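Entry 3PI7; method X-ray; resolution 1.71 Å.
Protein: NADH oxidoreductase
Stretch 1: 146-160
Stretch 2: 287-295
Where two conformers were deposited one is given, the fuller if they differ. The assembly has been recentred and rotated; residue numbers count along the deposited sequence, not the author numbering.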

# COMPACT_ATOMS: atom_id res chain seq x y z
N MSE A 146 4.85 14.62 -26.21
CA MSE A 146 5.00 13.22 -26.59
C MSE A 146 5.57 12.34 -25.46
O MSE A 146 5.37 11.13 -25.51
CB MSE A 146 5.89 13.10 -27.87
CG MSE A 146 6.05 11.66 -28.40
SE MSE A 146 7.25 11.49 -29.91
CE MSE A 146 6.01 12.22 -31.26
N ILE A 147 6.25 12.90 -24.48
CA ILE A 147 6.85 12.05 -23.46
C ILE A 147 6.05 11.81 -22.21
O ILE A 147 5.77 10.65 -21.94
CB ILE A 147 8.28 12.59 -23.11
CG1 ILE A 147 9.21 12.49 -24.34
CG2 ILE A 147 8.90 11.86 -21.87
CD1 ILE A 147 10.51 13.25 -24.16
N VAL A 148 5.79 12.83 -21.39
CA VAL A 148 5.27 12.66 -20.04
C VAL A 148 3.94 11.94 -20.02
O VAL A 148 3.87 10.83 -19.49
CB VAL A 148 5.22 13.98 -19.23
CG1 VAL A 148 4.59 13.75 -17.85
CG2 VAL A 148 6.62 14.59 -19.10
N ASN A 149 2.91 12.50 -20.66
CA ASN A 149 1.61 11.85 -20.59
C ASN A 149 1.53 10.60 -21.44
O ASN A 149 1.10 9.59 -20.88
CB ASN A 149 0.47 12.81 -20.88
CG ASN A 149 0.27 13.79 -19.73
OD1 ASN A 149 0.65 13.53 -18.58
ND2 ASN A 149 -0.20 14.97 -20.04
N PRO A 150 2.02 10.56 -22.69
CA PRO A 150 1.91 9.33 -23.49
C PRO A 150 2.64 8.14 -22.88
O PRO A 150 2.10 7.04 -22.87
CB PRO A 150 2.53 9.75 -24.82
CG PRO A 150 2.10 11.19 -24.94
CD PRO A 150 2.48 11.67 -23.55
N LEU A 151 3.87 8.34 -22.34
CA LEU A 151 4.59 7.19 -21.79
C LEU A 151 4.02 6.78 -20.48
O LEU A 151 3.98 5.58 -20.21
CB LEU A 151 6.10 7.44 -21.67
CG LEU A 151 6.78 7.72 -23.03
CD1 LEU A 151 8.23 8.01 -22.83
CD2 LEU A 151 6.60 6.52 -24.01
N THR A 152 3.50 7.73 -19.67
CA THR A 152 2.83 7.36 -18.42
C THR A 152 1.56 6.59 -18.75
O THR A 152 1.24 5.62 -18.05
CB THR A 152 2.50 8.61 -17.59
OG1 THR A 152 3.70 9.35 -17.39
CG2 THR A 152 1.87 8.28 -16.23
N ALA A 153 0.84 7.01 -19.81
CA ALA A 153 -0.41 6.32 -20.19
C ALA A 153 -0.12 4.90 -20.60
O ALA A 153 -0.85 3.99 -20.22
CB ALA A 153 -1.13 7.05 -21.31
N ILE A 154 0.91 4.70 -21.41
CA ILE A 154 1.25 3.36 -21.86
C ILE A 154 1.64 2.52 -20.67
O ILE A 154 1.14 1.41 -20.50
CB ILE A 154 2.35 3.40 -22.94
CG1 ILE A 154 1.75 4.01 -24.24
CG2 ILE A 154 2.96 1.97 -23.21
CD1 ILE A 154 2.81 4.48 -25.28
N ALA A 155 2.55 3.04 -19.84
CA ALA A 155 3.05 2.25 -18.72
C ALA A 155 1.95 1.90 -17.72
O ALA A 155 1.89 0.76 -17.28
CB ALA A 155 4.16 3.01 -18.03
N MSE A 156 1.06 2.84 -17.40
CA MSE A 156 0.01 2.58 -16.42
C MSE A 156 -1.12 1.76 -17.03
O MSE A 156 -1.66 0.90 -16.35
CB MSE A 156 -0.50 3.88 -15.80
CG MSE A 156 0.57 4.52 -14.90
SE MSE A 156 -0.14 5.82 -13.60
CE MSE A 156 -1.27 6.57 -14.86
N PHE A 157 -1.44 1.96 -18.30
CA PHE A 157 -2.46 1.12 -18.90
C PHE A 157 -1.95 -0.34 -18.96
O PHE A 157 -2.77 -1.26 -18.83
CB PHE A 157 -2.89 1.65 -20.26
CG PHE A 157 -4.03 0.83 -20.81
CD1 PHE A 157 -5.25 0.75 -20.14
CD2 PHE A 157 -3.86 0.09 -21.98
CE1 PHE A 157 -6.28 -0.06 -20.63
CE2 PHE A 157 -4.91 -0.70 -22.47
CZ PHE A 157 -6.10 -0.78 -21.78
N ASP A 158 -0.60 -0.56 -19.09
CA ASP A 158 -0.01 -1.90 -19.09
C ASP A 158 -0.34 -2.60 -17.74
O ASP A 158 -0.58 -3.79 -17.72
CB ASP A 158 1.51 -1.84 -19.33
CG ASP A 158 1.97 -1.91 -20.78
OD1 ASP A 158 1.13 -2.21 -21.66
OD2 ASP A 158 3.19 -1.72 -21.03
N ILE A 159 -0.36 -1.82 -16.63
CA ILE A 159 -0.71 -2.38 -15.30
C ILE A 159 -2.16 -2.87 -15.34
O ILE A 159 -2.45 -3.97 -14.89
CB ILE A 159 -0.51 -1.34 -14.17
CG1 ILE A 159 0.96 -0.90 -14.08
CG2 ILE A 159 -1.02 -1.90 -12.83
CD1 ILE A 159 1.17 0.42 -13.26
N VAL A 160 -3.06 -2.04 -15.89
CA VAL A 160 -4.47 -2.41 -16.02
C VAL A 160 -4.60 -3.70 -16.85
O VAL A 160 -5.33 -4.62 -16.48
CB VAL A 160 -5.29 -1.25 -16.65
CG1 VAL A 160 -6.73 -1.67 -16.92
CG2 VAL A 160 -5.25 -0.02 -15.74
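Stretch 2 287-295: GFWLSEWMR

Stretch 2 enters in extended conformation at Gly287 and Phe288, stays extended through Trp289, the N-cap residue, and runs as a helix from Leu290 through Arg295. Stretch 1 is helical through Val160; the N-to-C directions of the two helices are 65° apart, neither parallel nor antiparallel, and their axes approach to 10.5 Å. The backbones come nearest where Thr152 faces Leu290, with their CA atoms 5.9 Å apart; the CA atoms of Ala155 and Trp293 are 7.7 Å apart.

The first rule of the contact is aromatic rings packed against aliphatic side chains. Phe288, chi1 t, points toward stretch 1 and has Met156, a selenomethionine, over one face: Met156 CG lies 3.6 Å from the Phe288 ring centroid, almost on the normal, while Met156 SE sits obliquely, 3.7 Å from Phe288 CD1. Ala155 CB reaches Phe288 CZ obliquely at 3.6 Å, and Ile159 CD1 reaches Phe288 CD2 at 4.0 Å. The same Ala155 methyl, by contrast, lies over a face of Trp293, with CB 3.5 Å from Trp293 CE2, so one short side chain serves two rings.

Aliphatic packing takes over toward the start of the stretch 1 helix. Leu290 CD1 lies 4.0 Å from Leu151 CB. Met294, also selenomethionine, leaves its backbone sideways, but its end comes nearer, bringing CE to 3.4 Å from Leu151 CD1.

No hydrogen bond joins the stretches directly. Thr152 OG1 donates to Val148 O at 2.6 Å, one turn back, and the same OG1 lies 3.5 Å from Leu290 CD2, a methyl that also rests 3.8 Å from Val148 O. Water supplies the polar links: the single N-H of Trp293 NE1 is shared between two waters, whose oxygens lie 3.0 Å and, weakly bonded, 3.1 Å from NE1; the first donates to Asp158 OD2 at 3.2 Å, the second to Ala155 O at 2.7 Å.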

# COMPACT_ATOMS: atom_id res chain seq x y z
N GLY A 287 2.86 3.26 -5.39
CA GLY A 287 3.02 4.47 -6.18
C GLY A 287 3.49 4.14 -7.58
O GLY A 287 3.95 3.03 -7.86
N PHE A 288 3.34 5.09 -8.47
CA PHE A 288 3.86 4.95 -9.80
C PHE A 288 4.61 6.23 -10.12
O PHE A 288 4.04 7.31 -9.96
CB PHE A 288 2.74 4.71 -10.84
CG PHE A 288 3.33 4.63 -12.23
CD1 PHE A 288 3.52 5.78 -12.99
CD2 PHE A 288 3.76 3.41 -12.74
CE1 PHE A 288 4.10 5.70 -14.26
CE2 PHE A 288 4.35 3.34 -14.02
CZ PHE A 288 4.54 4.49 -14.74
N TRP A 289 5.82 6.10 -10.67
CA TRP A 289 6.65 7.21 -11.07
C TRP A 289 7.28 6.86 -12.40
O TRP A 289 7.95 5.84 -12.51
CB TRP A 289 7.71 7.47 -10.00
CG TRP A 289 8.58 8.67 -10.22
CD1 TRP A 289 8.34 9.75 -11.01
CD2 TRP A 289 9.83 8.92 -9.56
NE1 TRP A 289 9.39 10.64 -10.93
CE2 TRP A 289 10.33 10.14 -10.07
CE3 TRP A 289 10.60 8.20 -8.63
CZ2 TRP A 289 11.53 10.70 -9.60
CZ3 TRP A 289 11.79 8.75 -8.18
CH2 TRP A 289 12.24 9.98 -8.67
N LEU A 290 6.94 7.63 -13.45
CA LEU A 290 7.44 7.29 -14.80
C LEU A 290 8.97 7.17 -14.83
O LEU A 290 9.48 6.20 -15.39
CB LEU A 290 6.94 8.32 -15.81
CG LEU A 290 7.42 8.10 -17.27
CD1 LEU A 290 6.92 6.77 -17.86
CD2 LEU A 290 7.10 9.29 -18.10
N SER A 291 9.70 8.09 -14.16
CA SER A 291 11.17 8.01 -14.12
C SER A 291 11.64 6.68 -13.55
O SER A 291 12.55 6.08 -14.11
CB SER A 291 11.79 9.17 -13.34
OG SER A 291 11.43 10.42 -13.92
N GLU A 292 10.96 6.17 -12.48
CA GLU A 292 11.31 4.89 -11.91
C GLU A 292 10.97 3.74 -12.83
O GLU A 292 11.78 2.84 -12.98
CB GLU A 292 10.65 4.68 -10.52
CG GLU A 292 11.10 3.41 -9.82
CD GLU A 292 12.58 3.21 -9.49
OE1 GLU A 292 13.37 4.18 -9.59
OE2 GLU A 292 12.93 2.08 -9.10
N TRP A 293 9.80 3.79 -13.50
CA TRP A 293 9.36 2.75 -14.41
C TRP A 293 10.40 2.60 -15.55
O TRP A 293 10.74 1.48 -15.89
CB TRP A 293 7.97 3.08 -14.96
CG TRP A 293 7.44 2.07 -15.93
CD1 TRP A 293 6.75 0.94 -15.66
CD2 TRP A 293 7.60 2.11 -17.35
NE1 TRP A 293 6.44 0.27 -16.83
CE2 TRP A 293 6.97 0.96 -17.88
CE3 TRP A 293 8.15 3.05 -18.24
CZ2 TRP A 293 6.90 0.71 -19.26
CZ3 TRP A 293 8.14 2.76 -19.60
CH2 TRP A 293 7.53 1.60 -20.09
N MSE A 294 10.90 3.73 -16.08
CA MSE A 294 11.90 3.72 -17.16
C MSE A 294 13.21 3.12 -16.71
O MSE A 294 13.87 2.46 -17.51
CB MSE A 294 12.15 5.13 -17.66
CG MSE A 294 11.23 5.51 -18.76
SE MSE A 294 11.54 7.36 -19.03
CE MSE A 294 9.98 7.75 -19.91
N ARG A 295 13.57 3.34 -15.42
CA ARG A 295 14.79 2.77 -14.82
C ARG A 295 14.65 1.27 -14.64
O ARG A 295 15.56 0.51 -14.98
CB ARG A 295 15.10 3.42 -13.47
CG ARG A 295 15.83 4.75 -13.57
CD ARG A 295 16.34 5.22 -12.22
NE ARG A 295 15.25 5.64 -11.35
CZ ARG A 295 14.84 6.90 -11.20
NH1 ARG A 295 15.45 7.89 -11.86
NH2 ARG A 295 13.83 7.19 -10.39
O HOH W 1 3.67 -1.05 -16.49
O HOH W 2 5.00 -1.89 -18.41